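Local coordinates for protein DegT/DnrJ/EryC1/StrS aminotransferase (Brucella abortus 2308, PDB 4QGR) that probably acts as a pyridoxal-phosphate-dependent aminotransferase of the DegT/DnrJ/EryC1/StrS family, binding pyridoxal 5'-phosphate in its active site, at residues A[310-315]-A[352-357]. Numbering follows the deposited sequence.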
ATOM      1  N   ALA A 310     -15.701   4.732 -31.996  1.00 17.91           N
ATOM      2  CA  ALA A 310     -17.013   5.367 -31.906  1.00 18.57           C
ATOM      3  C   ALA A 310     -18.107   4.454 -32.473  1.00 19.66           C
ATOM      4  O   ALA A 310     -19.225   4.409 -31.954  1.00 19.53           O
ATOM      5  CB  ALA A 310     -16.993   6.694 -32.682  1.00 19.33           C
ATOM      6  N   GLN A 311     -17.813   3.806 -33.599  1.00 20.42           N
ATOM      7  CA  GLN A 311     -18.757   2.903 -34.198  1.00 22.07           C
ATOM      8  C   GLN A 311     -18.978   1.715 -33.274  1.00 20.94           C
ATOM      9  O   GLN A 311     -20.097   1.210 -33.169  1.00 20.84           O
ATOM     10  CB  GLN A 311     -18.263   2.441 -35.577  1.00 23.94           C
ATOM     11  CG  GLN A 311     -19.185   1.462 -36.277  1.00 27.40           C
ATOM     12  CD  GLN A 311     -20.590   2.022 -36.456  1.00 30.83           C
ATOM     13  OE1 GLN A 311     -20.765   3.216 -36.628  1.00 35.11           O
ATOM     14  NE2 GLN A 311     -21.595   1.164 -36.371  1.00 34.11           N
ATOM     15  N   LEU A 312     -17.910   1.225 -32.636  1.00 19.38           N
ATOM     16  CA  LEU A 312     -18.075   0.121 -31.688  1.00 19.07           C
ATOM     17  C   LEU A 312     -19.008   0.551 -30.526  1.00 19.15           C
ATOM     18  O   LEU A 312     -19.972  -0.150 -30.174  1.00 18.81           O
ATOM     19  CB  LEU A 312     -16.715  -0.348 -31.169  1.00 18.24           C
ATOM     20  CG  LEU A 312     -15.851  -1.166 -32.136  1.00 18.83           C
ATOM     21  CD1 LEU A 312     -14.425  -1.223 -31.583  1.00 18.28           C
ATOM     22  CD2 LEU A 312     -16.370  -2.579 -32.283  1.00 19.10           C
ATOM     23  N   GLN A 313     -18.792   1.751 -29.998  1.00 19.82           N
ATOM     24  CA  GLN A 313     -19.639   2.242 -28.914  1.00 20.64           C
ATOM     25  C   GLN A 313     -21.091   2.484 -29.367  1.00 20.99           C
ATOM     26  O   GLN A 313     -22.003   2.202 -28.604  1.00 21.10           O
ATOM     27  CB  GLN A 313     -19.126   3.511 -28.282  1.00 22.05           C
ATOM     28  CG  GLN A 313     -19.776   3.682 -26.922  1.00 24.83           C
ATOM     29  CD  GLN A 313     -19.438   4.980 -26.259  1.00 30.29           C
ATOM     30  OE1 GLN A 313     -18.287   5.394 -26.247  1.00 30.63           O
ATOM     31  NE2 GLN A 313     -20.444   5.626 -25.663  1.00 35.38           N
ATOM     32  N   ALA A 314     -21.281   2.964 -30.592  1.00 20.56           N
ATOM     33  CA  ALA A 314     -22.644   3.146 -31.125  1.00 21.73           C
ATOM     34  C   ALA A 314     -23.387   1.809 -31.203  1.00 22.18           C
ATOM     35  O   ALA A 314     -24.599   1.772 -31.094  1.00 21.65           O
ATOM     36  CB  ALA A 314     -22.614   3.831 -32.486  1.00 22.10           C
ATOM     37  N   GLU A 315     -22.650   0.703 -31.365  1.00 22.58           N
ATOM     38  CA  GLU A 315     -23.237  -0.629 -31.372  1.00 23.83           C
ATOM     39  C   GLU A 315     -23.186  -1.288 -30.007  1.00 22.07           C
ATOM     40  O   GLU A 315     -23.415  -2.487 -29.890  1.00 22.28           O
ATOM     41  CB  GLU A 315     -22.528  -1.524 -32.392  1.00 25.98           C
ATOM     42  CG  GLU A 315     -22.737  -1.120 -33.839  1.00 29.56           C
ATOM     43  CD  GLU A 315     -24.159  -1.328 -34.316  1.00 34.28           C
ATOM     44  OE1 GLU A 315     -24.860  -2.243 -33.802  1.00 37.39           O
ATOM     45  OE2 GLU A 315     -24.597  -0.522 -35.162  1.00 38.30           O
ATOM     46  N   ARG A 352      -3.229   4.749 -33.123  1.00 18.12           N
ATOM     47  CA  ARG A 352      -3.802   3.637 -33.864  1.00 18.56           C
ATOM     48  C   ARG A 352      -4.189   2.395 -33.053  1.00 16.84           C
ATOM     49  O   ARG A 352      -4.898   1.552 -33.575  1.00 17.50           O
ATOM     50  CB  ARG A 352      -2.882   3.249 -35.025  1.00 19.82           C
ATOM     51  CG  ARG A 352      -1.503   2.776 -34.619  1.00 21.38           C
ATOM     52  CD  ARG A 352      -0.545   2.559 -35.833  1.00 23.06           C
ATOM     53  NE  ARG A 352       0.681   1.857 -35.380  1.00 24.52           N
ATOM     54  CZ  ARG A 352       1.882   2.420 -35.137  1.00 23.77           C
ATOM     55  NH1 ARG A 352       2.090   3.707 -35.351  1.00 26.15           N
ATOM     56  NH2 ARG A 352       2.914   1.678 -34.724  1.00 23.82           N
ATOM     57  N   ILE A 353      -3.749   2.284 -31.806  1.00 15.29           N
ATOM     58  CA  ILE A 353      -4.039   1.086 -30.988  1.00 14.38           C
ATOM     59  C   ILE A 353      -5.429   1.139 -30.352  1.00 14.06           C
ATOM     60  O   ILE A 353      -5.956   2.222 -30.052  1.00 13.87           O
ATOM     61  CB  ILE A 353      -2.946   0.896 -29.924  1.00 13.79           C
ATOM     62  CG1 ILE A 353      -2.865  -0.567 -29.468  1.00 13.67           C
ATOM     63  CG2 ILE A 353      -3.093   1.906 -28.785  1.00 13.36           C
ATOM     64  CD1 ILE A 353      -1.607  -0.874 -28.683  1.00 13.72           C
ATOM     65  N   LEU A 354      -6.020  -0.029 -30.132  1.00 14.13           N
ATOM     66  CA  LEU A 354      -7.302  -0.141 -29.437  1.00 14.12           C
ATOM     67  C   LEU A 354      -7.451  -1.514 -28.822  1.00 13.61           C
ATOM     68  O   LEU A 354      -7.078  -2.497 -29.444  1.00 13.35           O
ATOM     69  CB  LEU A 354      -8.433   0.114 -30.430  1.00 15.29           C
ATOM     70  CG  LEU A 354      -9.848   0.185 -29.812  1.00 15.67           C
ATOM     71  CD1 LEU A 354      -9.978   1.343 -28.830  1.00 15.94           C
ATOM     72  CD2 LEU A 354     -10.904   0.277 -30.902  1.00 17.20           C
ATOM     73  N   SER A 355      -7.916  -1.573 -27.573  1.00 12.78           N
ATOM     74  CA  SER A 355      -8.164  -2.838 -26.913  1.00 13.11           C
ATOM     75  C   SER A 355      -9.655  -3.198 -26.906  1.00 13.23           C
ATOM     76  O   SER A 355     -10.504  -2.345 -26.704  1.00 13.39           O
ATOM     77  CB  SER A 355      -7.581  -2.850 -25.500  1.00 12.66           C
ATOM     78  OG  SER A 355      -6.187  -2.531 -25.546  1.00 12.79           O
ATOM     79  N   LEU A 356      -9.957  -4.452 -27.228  1.00 13.63           N
ATOM     80  CA  LEU A 356     -11.346  -4.946 -27.415  1.00 13.91           C
ATOM     81  C   LEU A 356     -11.773  -5.766 -26.190  1.00 13.59           C
ATOM     82  O   LEU A 356     -10.927  -6.235 -25.433  1.00 13.72           O
ATOM     83  CB  LEU A 356     -11.402  -5.863 -28.644  1.00 14.65           C
ATOM     84  CG  LEU A 356     -10.837  -5.280 -29.931  1.00 15.57           C
ATOM     85  CD1 LEU A 356     -11.020  -6.268 -31.085  1.00 16.18           C
ATOM     86  CD2 LEU A 356     -11.566  -3.961 -30.236  1.00 16.03           C
ATOM     87  N   PRO A 357     -13.081  -5.969 -25.991  1.00 13.72           N
ATOM     88  CA  PRO A 357     -13.509  -6.814 -24.903  1.00 13.09           C
ATOM     89  C   PRO A 357     -12.759  -8.148 -24.892  1.00 13.27           C
ATOM     90  O   PRO A 357     -12.595  -8.787 -25.914  1.00 13.18           O
ATOM     91  CB  PRO A 357     -14.994  -7.020 -25.180  1.00 13.55           C
ATOM     92  CG  PRO A 357     -15.399  -5.743 -25.897  1.00 13.70           C
ATOM     93  CD  PRO A 357     -14.220  -5.445 -26.776  1.00 13.91           C
TER
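Leu312, near the C-terminal end of helix 305-314, meets Leu354 and Leu356 of strand 353-356 in a small, buried, wholly apolar helix-on-sheet contact in the C-terminal part of the chain, remote from the cofactor. One methyl of the helix does all the touching. Leu312 CD1 lies 3.9 Å from Leu354 CD2, the two side chains reaching toward each other tip to tip, and 4.2 Å from Leu356 CD2, whose side chain it crosses at about a right angle. Both strand leucines therefore offer the same kind of branch to a single helix methyl.

They bring it there by different routes. In Leu354 the CB already points to the helix, and CG stands anti to the backbone N (chi1 -174°), carrying the branch outward so that CD2 meets Leu312 CD1. The CB of Leu356 does not head for the helix; with CG anti to the carbonyl carbon (chi1 -53°), the side chain still brings CD2 up to the helix methyl. The backbones stay well apart, the closest CA atoms, those of Leu312 and Leu356, being 9.4 Å from each other, and no hydrogen bond links the segments. Just 76 Å² is buried between them, both sides summed.

Neighbouring elements complete the layer: Val373 of helix 364-377 touches Leu312, and Ile374 of the same helix touches Leu356. Just past helix 305-314, the carbonyl oxygen of Glu315 accepts a hydrogen bond from Lys369 NZ. Strand 353-356 is itself held edge to edge by strand 298-301, through backbone bonds of Leu354 with Ile300 and Leu356 with Tyr298. Helices 305-314 and 364-377 thus pack on this antiparallel pair, as in the small C-terminal alpha/beta domain of fold-type I pyridoxal-phosphate enzymes.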